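Transcription factor inhibitor I-kappa-B-beta (Mus musculus, PDB 1OY3) inhibits NF-kappa-B by binding it and trapping it in the cytoplasm, through a stack of six ankyrin repeats. Local coordinates at residues 195-200 / 226-231; 81-86 / 159-164. One frame throughout, in Å; residues are numbered along the deposited sequence.

Contact 1 (195-200 / 226-231)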
loop_
_atom_site.group_PDB
_atom_site.type_symbol
_atom_site.label_atom_id
_atom_site.label_comp_id
_atom_site.label_asym_id
_atom_site.label_seq_id
_atom_site.Cartn_x
_atom_site.Cartn_y
_atom_site.Cartn_z
ATOM N N PRO C 195 10.447 6.991 -7.192
ATOM C CA PRO C 195 9.557 8.094 -6.846
ATOM C C PRO C 195 9.178 8.882 -8.108
ATOM O O PRO C 195 8.031 9.312 -8.268
ATOM C CB PRO C 195 10.402 8.906 -5.884
ATOM C CG PRO C 195 11.119 7.851 -5.139
ATOM C CD PRO C 195 11.554 6.896 -6.224
ATOM N N LEU C 196 10.141 9.063 -9.010
ATOM C CA LEU C 196 9.879 9.791 -10.246
ATOM C C LEU C 196 8.832 9.090 -11.102
ATOM O O LEU C 196 8.037 9.756 -11.750
ATOM C CB LEU C 196 11.172 9.985 -11.059
ATOM C CG LEU C 196 12.182 11.025 -10.555
ATOM C CD1 LEU C 196 13.435 10.998 -11.426
ATOM C CD2 LEU C 196 11.564 12.409 -10.573
ATOM N N HIS C 197 8.829 7.753 -11.110
ATOM C CA HIS C 197 7.834 7.016 -11.894
ATOM C C HIS C 197 6.458 7.231 -11.280
ATOM O O HIS C 197 5.468 7.391 -11.997
ATOM C CB HIS C 197 8.119 5.509 -11.916
ATOM C CG HIS C 197 9.212 5.098 -12.854
ATOM N ND1 HIS C 197 10.495 4.820 -12.432
ATOM C CD2 HIS C 197 9.199 4.875 -14.190
ATOM C CE1 HIS C 197 11.224 4.439 -13.467
ATOM N NE2 HIS C 197 10.462 4.465 -14.546
ATOM N N LEU C 198 6.400 7.232 -9.949
ATOM C CA LEU C 198 5.133 7.427 -9.264
ATOM C C LEU C 198 4.590 8.824 -9.513
ATOM O O LEU C 198 3.398 9.000 -9.727
ATOM C CB LEU C 198 5.283 7.173 -7.758
ATOM C CG LEU C 198 5.791 5.765 -7.434
ATOM C CD1 LEU C 198 5.957 5.607 -5.940
ATOM C CD2 LEU C 198 4.826 4.727 -7.975
ATOM N N ALA C 199 5.460 9.821 -9.493
ATOM C CA ALA C 199 5.006 11.183 -9.725
ATOM C C ALA C 199 4.418 11.296 -11.125
ATOM O O ALA C 199 3.413 11.973 -11.327
ATOM C CB ALA C 199 6.155 12.162 -9.552
ATOM N N VAL C 200 5.039 10.624 -12.090
ATOM C CA VAL C 200 4.546 10.663 -13.463
ATOM C C VAL C 200 3.172 9.987 -13.529
ATOM O O VAL C 200 2.241 10.505 -14.152
ATOM C CB VAL C 200 5.533 9.974 -14.431
ATOM C CG1 VAL C 200 4.982 9.991 -15.847
ATOM C CG2 VAL C 200 6.856 10.697 -14.399
ATOM N N ARG C 226 11.161 0.603 -18.845
ATOM C CA ARG C 226 10.623 1.936 -19.060
ATOM C C ARG C 226 11.127 2.963 -18.045
ATOM O O ARG C 226 11.249 2.677 -16.849
ATOM C CB ARG C 226 9.097 1.880 -19.037
ATOM C CG ARG C 226 8.411 3.226 -19.159
ATOM C CD ARG C 226 6.916 3.033 -19.350
ATOM N NE ARG C 226 6.612 2.443 -20.651
ATOM C CZ ARG C 226 5.743 1.456 -20.849
ATOM N NH1 ARG C 226 5.079 0.926 -19.826
ATOM N NH2 ARG C 226 5.532 1.001 -22.078
ATOM N N THR C 227 11.423 4.161 -18.539
ATOM C CA THR C 227 11.908 5.260 -17.710
ATOM C C THR C 227 10.776 6.233 -17.401
ATOM O O THR C 227 9.670 6.116 -17.936
ATOM C CB THR C 227 12.992 6.059 -18.439
ATOM O OG1 THR C 227 12.426 6.626 -19.627
ATOM C CG2 THR C 227 14.154 5.170 -18.816
ATOM N N PRO C 228 11.040 7.220 -16.532
ATOM C CA PRO C 228 9.994 8.189 -16.200
ATOM C C PRO C 228 9.535 8.964 -17.433
ATOM O O PRO C 228 8.340 9.226 -17.603
ATOM C CB PRO C 228 10.672 9.082 -15.167
ATOM C CG PRO C 228 11.585 8.119 -14.463
ATOM C CD PRO C 228 12.189 7.357 -15.615
ATOM N N LEU C 229 10.487 9.325 -18.295
ATOM C CA LEU C 229 10.164 10.071 -19.511
ATOM C C LEU C 229 9.333 9.181 -20.422
ATOM O O LEU C 229 8.275 9.586 -20.904
ATOM C CB LEU C 229 11.437 10.494 -20.252
ATOM C CG LEU C 229 11.350 11.767 -21.111
ATOM C CD1 LEU C 229 12.611 11.874 -21.956
ATOM C CD2 LEU C 229 10.117 11.760 -22.000
ATOM N N GLY C 230 9.834 7.971 -20.656
ATOM C CA GLY C 230 9.132 7.020 -21.501
ATOM C C GLY C 230 7.722 6.822 -20.986
ATOM O O GLY C 230 6.780 6.648 -21.758
ATOM N N SER C 231 7.579 6.859 -19.666
ATOM C CA SER C 231 6.275 6.692 -19.056
ATOM C C SER C 231 5.453 7.949 -19.274
ATOM O O SER C 231 4.273 7.873 -19.613
ATOM C CB SER C 231 6.421 6.416 -17.556
ATOM O OG SER C 231 5.150 6.238 -16.954
#
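With CG anti to its own carbonyl carbon (chi1 -78°), His197 swings its imidazole along the gap between two first helices of ankyrin repeats and under the ring of Pro228. The ring reaches the loop leading into the next helix, where NE2 donates to Arg226 O over 3.0 Å. That bond is bent, 147° at the hydrogen, and the oxygen lies somewhat out of the imidazole plane. ND1 is bound by Thr194 OG1, so both ring nitrogens are engaged and the flip of the ring is fixed. Over one face sits Pro228 CG, 3.8 Å from the ring centroid and nearly on its normal, a CH-pi contact that a flat imidazole suits well. Proline also suits the first turn of a helix, where no earlier helical carbonyl awaits an N-H. The same CG also meets Leu196 CB at 3.9 Å. Val200 sends CG2 to 3.8 Å from Pro228 O, while its CG1 lies 3.9 Å from Ser231 OG. Thr227 is the N-cap of helix 228-233: its OG1 accepts from Gly230 N at 3.1 Å, a capping bond consistent with a fixed turn just after Arg226. His197 is the histidine of its repeat's TPLH motif, Thr194 to His197, reaching by NE2 to the next repeat, where residues 227-230 read Thr-Pro-Leu-Gly. Helix 195-201 packs on helix 161-167 of the preceding repeat and, through Leu196, on helix 205-213, while helix 238-246 backs Pro228 and Leu229 by way of Leu244.

Contact 2 (81-86 / 159-164)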
loop_
_atom_site.group_PDB
_atom_site.type_symbol
_atom_site.label_atom_id
_atom_site.label_comp_id
_atom_site.label_asym_id
_atom_site.label_seq_id
_atom_site.Cartn_x
_atom_site.Cartn_y
_atom_site.Cartn_z
ATOM N N ALA C 81 3.656 5.029 11.892
ATOM C CA ALA C 81 2.950 6.279 12.155
ATOM C C ALA C 81 3.291 7.278 11.045
ATOM O O ALA C 81 2.430 8.036 10.596
ATOM C CB ALA C 81 3.360 6.858 13.517
ATOM N N LEU C 82 4.551 7.276 10.605
ATOM C CA LEU C 82 4.975 8.184 9.537
ATOM C C LEU C 82 4.250 7.858 8.239
ATOM O O LEU C 82 3.914 8.756 7.485
ATOM C CB LEU C 82 6.498 8.117 9.293
ATOM C CG LEU C 82 7.011 9.056 8.179
ATOM C CD1 LEU C 82 6.605 10.486 8.510
ATOM C CD2 LEU C 82 8.546 8.958 8.014
ATOM N N HIS C 83 4.024 6.574 7.967
ATOM C CA HIS C 83 3.325 6.178 6.740
ATOM C C HIS C 83 1.923 6.742 6.715
ATOM O O HIS C 83 1.453 7.192 5.683
ATOM C CB HIS C 83 3.195 4.656 6.619
ATOM C CG HIS C 83 4.357 3.990 5.953
ATOM N ND1 HIS C 83 5.306 3.277 6.652
ATOM C CD2 HIS C 83 4.713 3.915 4.650
ATOM C CE1 HIS C 83 6.196 2.788 5.807
ATOM N NE2 HIS C 83 5.858 3.163 4.586
ATOM N N LEU C 84 1.256 6.673 7.862
ATOM C CA LEU C 84 -0.111 7.152 7.995
ATOM C C LEU C 84 -0.180 8.661 7.809
ATOM O O LEU C 84 -1.109 9.171 7.188
ATOM C CB LEU C 84 -0.677 6.741 9.365
ATOM C CG LEU C 84 -0.751 5.224 9.583
ATOM C CD1 LEU C 84 -1.141 4.908 11.028
ATOM C CD2 LEU C 84 -1.763 4.627 8.613
ATOM N N ALA C 85 0.807 9.371 8.346
ATOM C CA ALA C 85 0.846 10.815 8.216
ATOM C C ALA C 85 0.885 11.171 6.742
ATOM O O ALA C 85 0.242 12.131 6.316
ATOM C CB ALA C 85 2.086 11.396 8.923
ATOM N N CYS C 86 1.626 10.387 5.966
ATOM C CA CYS C 86 1.767 10.652 4.534
ATOM C C CYS C 86 0.541 10.322 3.707
ATOM O O CYS C 86 0.516 10.570 2.511
ATOM C CB CYS C 86 2.957 9.883 3.968
ATOM S SG CYS C 86 4.512 10.337 4.723
ATOM N N HIS C 159 5.849 0.008 -0.020
ATOM C CA HIS C 159 6.018 1.464 -0.046
ATOM C C HIS C 159 6.703 2.046 1.170
ATOM O O HIS C 159 6.402 1.672 2.296
ATOM C CB HIS C 159 4.663 2.155 -0.155
ATOM C CG HIS C 159 3.992 1.973 -1.479
ATOM N ND1 HIS C 159 2.641 2.165 -1.656
ATOM C CD2 HIS C 159 4.493 1.670 -2.699
ATOM C CE1 HIS C 159 2.337 1.994 -2.931
ATOM N NE2 HIS C 159 3.444 1.692 -3.585
ATOM N N THR C 160 7.624 2.971 0.932
ATOM C CA THR C 160 8.297 3.674 2.011
ATOM C C THR C 160 7.465 4.945 2.120
ATOM O O THR C 160 6.606 5.192 1.274
ATOM C CB THR C 160 9.714 4.068 1.626
ATOM O OG1 THR C 160 9.657 5.009 0.549
ATOM C CG2 THR C 160 10.510 2.841 1.193
ATOM N N PRO C 161 7.701 5.776 3.150
ATOM C CA PRO C 161 6.912 7.005 3.275
ATOM C C PRO C 161 6.933 7.911 2.038
ATOM O O PRO C 161 5.894 8.475 1.658
ATOM C CB PRO C 161 7.523 7.681 4.501
ATOM C CG PRO C 161 7.890 6.507 5.358
ATOM C CD PRO C 161 8.541 5.571 4.344
ATOM N N LEU C 162 8.096 8.045 1.397
ATOM C CA LEU C 162 8.187 8.917 0.218
ATOM C C LEU C 162 7.233 8.465 -0.891
ATOM O O LEU C 162 6.533 9.292 -1.502
ATOM C CB LEU C 162 9.621 8.971 -0.315
ATOM C CG LEU C 162 9.809 9.936 -1.500
ATOM C CD1 LEU C 162 9.427 11.359 -1.093
ATOM C CD2 LEU C 162 11.262 9.889 -1.972
ATOM N N HIS C 163 7.227 7.159 -1.156
ATOM C CA HIS C 163 6.336 6.584 -2.159
ATOM C C HIS C 163 4.917 7.032 -1.874
ATOM O O HIS C 163 4.197 7.475 -2.768
ATOM C CB HIS C 163 6.376 5.059 -2.099
ATOM C CG HIS C 163 7.655 4.467 -2.580
ATOM N ND1 HIS C 163 8.218 3.351 -1.997
ATOM C CD2 HIS C 163 8.470 4.815 -3.601
ATOM C CE1 HIS C 163 9.330 3.041 -2.642
ATOM N NE2 HIS C 163 9.504 3.913 -3.619
ATOM N N VAL C 164 4.513 6.907 -0.616
ATOM C CA VAL C 164 3.170 7.304 -0.210
ATOM C C VAL C 164 2.961 8.801 -0.456
ATOM O O VAL C 164 1.969 9.194 -1.061
ATOM C CB VAL C 164 2.921 6.965 1.289
ATOM C CG1 VAL C 164 1.458 7.220 1.663
ATOM C CG2 VAL C 164 3.266 5.500 1.542
#
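His83 NE2 gives its hydrogen to His159 O over 2.8 Å, joining the third ankyrin repeat to the loop that opens the fourth. The bond is bent (142°), with the donor tilted from the carbonyl plane. Thr80 OG1 holds ND1 at the other side of the imidazole, so the ring is gripped at both nitrogens; the two residues begin and end Thr80-Ala81-Leu82-His83, a TALH variant of the ankyrin TPLH motif. Pro161 CG rides over one face, 4.0 Å from the centroid in a CH-pi contact, and Val164 CG2 comes up at the edge, in plane, 3.8 Å from His83 CD2. The ring is thereby covered on one face by the proline and met at its edge by the valine of the same helix. Leu82 has CG anti to its backbone N (chi1 180°), which, with chi2 near 57°, lays its side chain across that of Pro161 at about a right angle, CD2 3.7 Å from Pro161 CG. Just past helix 81-85, Cys86 has a small side chain, which suits the 6.0 Å approach of Cys86 CA to Val164 CA: its CB touches Val164 CG1 at 3.8 Å, and SG packs against Pro161 CB. A beta-branched valine suits this place, one methyl going to the cysteine and the other to the histidine. Thr160, the N-cap residue, gives its backbone N to His163 ND1 at 3.0 Å in a nearly straight bond, and His163 NE2 donates to Lys186 O at the far end of the same repeat. His163 is therefore probably neutral, and His83 is consistent with a neutral ring if Thr80 donates to it.

In the fold
Both contacts are buried seams between first helices of successive ankyrin repeats, repeats 5 and 6 in contact 1 and 3 and 4 in contact 2. The centre of contact 2 lies about 2 Å from the centre of the chain, that of contact 1 about 20 Å, near the C-terminal end. They meet through helix 161-167, whose Leu162 and His163 pack on Pro195 and Leu198 of helix 195-201, with Leu198 CD1 3.5 Å from His163 CD2. Their chemistry parts at the helix start: the terminal repeat caps with a threonine hydroxyl and has glycine where the inner one has His163, whose ND1 accepts from the N-cap backbone and whose NE2 reaches Lys186 O.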